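Local coordinates for microcompartments protein (Desulfitobacterium hafniense, PDB 3NWG) that probably builds bacterial microcompartment shells, as a structural protein with two BMC domains in tandem that resembles PduT, at residues A111-T114 with A115-G119; I100-S104 with I105-I109. One frame throughout, in Å; residues are numbered along the deposited sequence.

Interaction 1: A111-T114 with A115-G119; sequences AADT and AAKTG
K117 reaches back one turn of helix 105-117 to D113, and its chain is in contact with that residue along its whole length. CB lies 3.4 Å from the carbonyl oxygen D113 O. CG keeps to that same oxygen, while CD passes between it and the carboxylate. At CE the contact has moved on to both carboxylate oxygens, with OD2 of D113 3.4 Å from CE of K117. The tip closes a salt bridge, NZ of K117 to OD2 of D113 at 2.7 Å, received on the syn lone pair of OD2. The lysine is extended beyond CG, which carries its ammonium as far as the acid. CG of D113 lies anti to the backbone N (chi1 178°), which stands the carboxylate within the lysine's reach. Each charged group has a second partner: OD1 takes the N-H of H78, and NZ gives to the carbonyl oxygen of N76. The same turns carry regular helical bonds, A115 N to A111 O at 2.8 Å and A116 N to A112 O at 2.9 Å. They become more bent at the next residue, where K117 N meets D113 O at 3.1 Å with an angle of 135°, and T118 N bonds A115 O and, weakly, T114 O. This is an i to i+4 salt bridge along the last turns of a BMC-domain helix, tied to the segment that follows the first domain's strand 68-74.

Interaction 2: I100-S104 with I105-I109; sequences IETFS and IASLI
S104, the N-cap residue, meets the first turn of helix 105-117 with both its hydroxyl and its carbonyl. I105 opens the helix with its side chain against L7 and S136, and A106 brings its methyl near S104 OG. S107 turns its side chain back, with OG between the backbone N and the carbonyl carbon (chi1 49°), and this hydroxyl comes to 2.6 Å from OG of S104, close enough for a hydrogen bond, though another acceptor lies within reach. L108 makes the first full helical bond, its N to S104 O at 3.0 Å and 157°. T102 OG1 donates to that same S104 O at 2.9 Å, and the two donors arrive from opposite faces of the carbonyl plane. With a valine in place of T102, S104 O would probably lose this second bond, leaving the strand end less firmly joined to the helix start. Past its CB, L108 reaches CD1 to 3.6 Å from I100 O. Around this turn, strand 136-142 pairs with the strand end and lies against I105 and L108, M163 touches S104 and S107, and strand 4-10 of the first BMC domain meets I105 and I109.

In the fold
The chain first runs through strand 4-10 and the rest of the first BMC domain, then enters the second along strand 96-102. Interaction 2 closes the tight turn from that strand into helix 105-117, and interaction 1 follows at the far end of the same helix, so the two are in series and neither encloses nor crosses the other. Their centres are about 13 Å apart, yet they touch where CB of A111 packs on CG2 of I100 at 4.2 Å. They lie at the two ends of the helix: the start joins the end of the inner strand 96-102, and the end meets the loop around H78 and helix 144-160.

Interaction 1: A111-T114 with A115-G119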
loop_
_atom_site.group_PDB
_atom_site.type_symbol
_atom_site.label_atom_id
_atom_site.label_comp_id
_atom_site.label_asym_id
_atom_site.label_seq_id
_atom_site.Cartn_x
_atom_site.Cartn_y
_atom_site.Cartn_z
ATOM N N ALA A 111 23.182 12.307 -16.740
ATOM C CA ALA A 111 24.103 11.305 -16.208
ATOM C C ALA A 111 23.645 9.885 -16.509
ATOM O O ALA A 111 24.447 9.051 -16.945
ATOM C CB ALA A 111 24.284 11.483 -14.725
ATOM N N ALA A 112 22.365 9.615 -16.268
ATOM C CA ALA A 112 21.789 8.317 -16.589
ATOM C C ALA A 112 21.949 8.021 -18.083
ATOM O O ALA A 112 22.337 6.925 -18.457
ATOM C CB ALA A 112 20.323 8.252 -16.166
ATOM N N ASP A 113 21.675 9.018 -18.925
ATOM C CA ASP A 113 21.700 8.841 -20.370
ATOM C C ASP A 113 23.124 8.599 -20.845
ATOM O O ASP A 113 23.371 7.712 -21.662
ATOM C CB ASP A 113 21.067 10.049 -21.077
ATOM C CG ASP A 113 21.115 9.938 -22.604
ATOM O OD1 ASP A 113 20.411 9.070 -23.195
ATOM O OD2 ASP A 113 21.864 10.742 -23.216
ATOM N N THR A 114 24.066 9.376 -20.322
ATOM C CA THR A 114 25.466 9.152 -20.644
ATOM C C THR A 114 25.921 7.774 -20.128
ATOM O O THR A 114 26.604 7.034 -20.830
ATOM C CB THR A 114 26.365 10.302 -20.121
ATOM O OG1 THR A 114 26.031 11.517 -20.811
ATOM C CG2 THR A 114 27.851 9.998 -20.372
ATOM N N ALA A 115 25.510 7.413 -18.921
ATOM C CA ALA A 115 25.859 6.104 -18.387
ATOM C C ALA A 115 25.368 5.007 -19.321
ATOM O O ALA A 115 26.150 4.184 -19.759
ATOM C CB ALA A 115 25.304 5.910 -16.968
ATOM N N ALA A 116 24.083 5.014 -19.657
ATOM C CA ALA A 116 23.513 3.967 -20.510
ATOM C C ALA A 116 24.165 3.909 -21.894
ATOM O O ALA A 116 24.239 2.846 -22.504
ATOM C CB ALA A 116 22.021 4.137 -20.634
ATOM N N LYS A 117 24.660 5.041 -22.377
ATOM C CA LYS A 117 25.200 5.098 -23.720
ATOM C C LYS A 117 26.604 4.518 -23.807
ATOM O O LYS A 117 27.091 4.210 -24.902
ATOM C CB LYS A 117 25.165 6.527 -24.256
ATOM C CG LYS A 117 23.840 6.896 -24.878
ATOM C CD LYS A 117 23.748 8.395 -25.106
ATOM C CE LYS A 117 22.520 8.741 -25.939
ATOM N NZ LYS A 117 22.147 10.192 -25.893
ATOM N N THR A 118 27.257 4.365 -22.660
ATOM C CA THR A 118 28.621 3.850 -22.664
ATOM C C THR A 118 28.647 2.364 -22.299
ATOM O O THR A 118 28.259 1.969 -21.200
ATOM C CB THR A 118 29.600 4.692 -21.767
ATOM O OG1 THR A 118 29.434 4.351 -20.393
ATOM C CG2 THR A 118 29.381 6.206 -21.942
ATOM N N GLY A 119 29.091 1.539 -23.237
ATOM C CA GLY A 119 29.271 0.115 -22.963
ATOM C C GLY A 119 28.014 -0.632 -22.535
ATOM O O GLY A 119 26.884 -0.194 -22.803
#

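Interaction 2: I100-S104 with I105-I109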
loop_
_atom_site.group_PDB
_atom_site.type_symbol
_atom_site.label_atom_id
_atom_site.label_comp_id
_atom_site.label_asym_id
_atom_site.label_seq_id
_atom_site.Cartn_x
_atom_site.Cartn_y
_atom_site.Cartn_z
ATOM N N ILE A 100 24.678 6.774 -9.250
ATOM C CA ILE A 100 25.000 8.194 -9.397
ATOM C C ILE A 100 23.904 9.035 -8.765
ATOM O O ILE A 100 22.720 8.776 -8.976
ATOM C CB ILE A 100 25.182 8.612 -10.869
ATOM C CG1 ILE A 100 26.226 7.724 -11.545
ATOM C CG2 ILE A 100 25.572 10.097 -10.964
ATOM C CD1 ILE A 100 26.271 7.847 -13.045
ATOM N N GLU A 101 24.305 10.053 -8.013
ATOM C CA GLU A 101 23.365 10.859 -7.259
ATOM C C GLU A 101 23.698 12.334 -7.482
ATOM O O GLU A 101 24.827 12.757 -7.241
ATOM C CB GLU A 101 23.434 10.462 -5.785
ATOM C CG GLU A 101 22.525 11.198 -4.807
ATOM C CD GLU A 101 22.986 10.995 -3.345
ATOM O OE1 GLU A 101 24.069 10.402 -3.131
ATOM O OE2 GLU A 101 22.291 11.419 -2.400
ATOM N N THR A 102 22.711 13.094 -7.973
ATOM C CA THR A 102 22.883 14.505 -8.346
ATOM C C THR A 102 21.842 15.390 -7.655
ATOM O O THR A 102 20.786 14.903 -7.208
ATOM C CB THR A 102 22.779 14.764 -9.899
ATOM O OG1 THR A 102 21.442 14.520 -10.339
ATOM C CG2 THR A 102 23.726 13.903 -10.698
ATOM N N PHE A 103 22.155 16.690 -7.608
ATOM C CA PHE A 103 21.338 17.712 -6.966
ATOM C C PHE A 103 20.116 18.171 -7.786
ATOM O O PHE A 103 19.212 18.817 -7.248
ATOM C CB PHE A 103 22.217 18.930 -6.614
ATOM C CG PHE A 103 23.079 18.738 -5.383
ATOM C CD1 PHE A 103 22.497 18.598 -4.117
ATOM C CD2 PHE A 103 24.468 18.722 -5.488
ATOM C CE1 PHE A 103 23.281 18.427 -2.977
ATOM C CE2 PHE A 103 25.285 18.547 -4.339
ATOM C CZ PHE A 103 24.681 18.400 -3.082
ATOM N N SER A 104 20.092 17.845 -9.081
ATOM C CA SER A 104 19.004 18.266 -9.970
ATOM C C SER A 104 18.549 17.123 -10.871
ATOM O O SER A 104 19.348 16.252 -11.237
ATOM C CB SER A 104 19.449 19.446 -10.830
ATOM O OG SER A 104 19.982 19.008 -12.075
ATOM N N ILE A 105 17.273 17.152 -11.252
ATOM C CA ILE A 105 16.703 16.123 -12.112
ATOM C C ILE A 105 17.314 16.173 -13.514
ATOM O O ILE A 105 17.519 15.126 -14.152
ATOM C CB ILE A 105 15.167 16.246 -12.181
ATOM C CG1 ILE A 105 14.546 15.920 -10.815
ATOM C CG2 ILE A 105 14.589 15.348 -13.282
ATOM C CD1 ILE A 105 13.082 16.308 -10.654
ATOM N N ALA A 106 17.615 17.379 -13.993
ATOM C CA ALA A 106 18.234 17.528 -15.305
ATOM C C ALA A 106 19.601 16.834 -15.343
ATOM O O ALA A 106 19.857 15.985 -16.200
ATOM C CB ALA A 106 18.360 18.996 -15.683
ATOM N N SER A 107 20.474 17.187 -14.404
ATOM C CA SER A 107 21.778 16.551 -14.332
ATOM C C SER A 107 21.635 15.045 -14.165
ATOM O O SER A 107 22.393 14.286 -14.762
ATOM C CB SER A 107 22.626 17.144 -13.223
ATOM O OG SER A 107 21.876 17.190 -12.033
ATOM N N LEU A 108 20.651 14.589 -13.400
ATOM C CA LEU A 108 20.460 13.145 -13.342
ATOM C C LEU A 108 20.128 12.540 -14.714
ATOM O O LEU A 108 20.722 11.534 -15.100
ATOM C CB LEU A 108 19.424 12.709 -12.309
ATOM C CG LEU A 108 19.605 11.190 -12.199
ATOM C CD1 LEU A 108 20.728 10.835 -11.219
ATOM C CD2 LEU A 108 18.326 10.454 -11.912
ATOM N N ILE A 109 19.192 13.141 -15.447
ATOM C CA ILE A 109 18.830 12.599 -16.747
ATOM C C ILE A 109 20.060 12.519 -17.628
ATOM O O ILE A 109 20.316 11.468 -18.234
ATOM C CB ILE A 109 17.729 13.417 -17.424
ATOM C CG1 ILE A 109 16.385 13.134 -16.745
ATOM C CG2 ILE A 109 17.631 13.086 -18.912
ATOM C CD1 ILE A 109 15.396 14.288 -16.885
#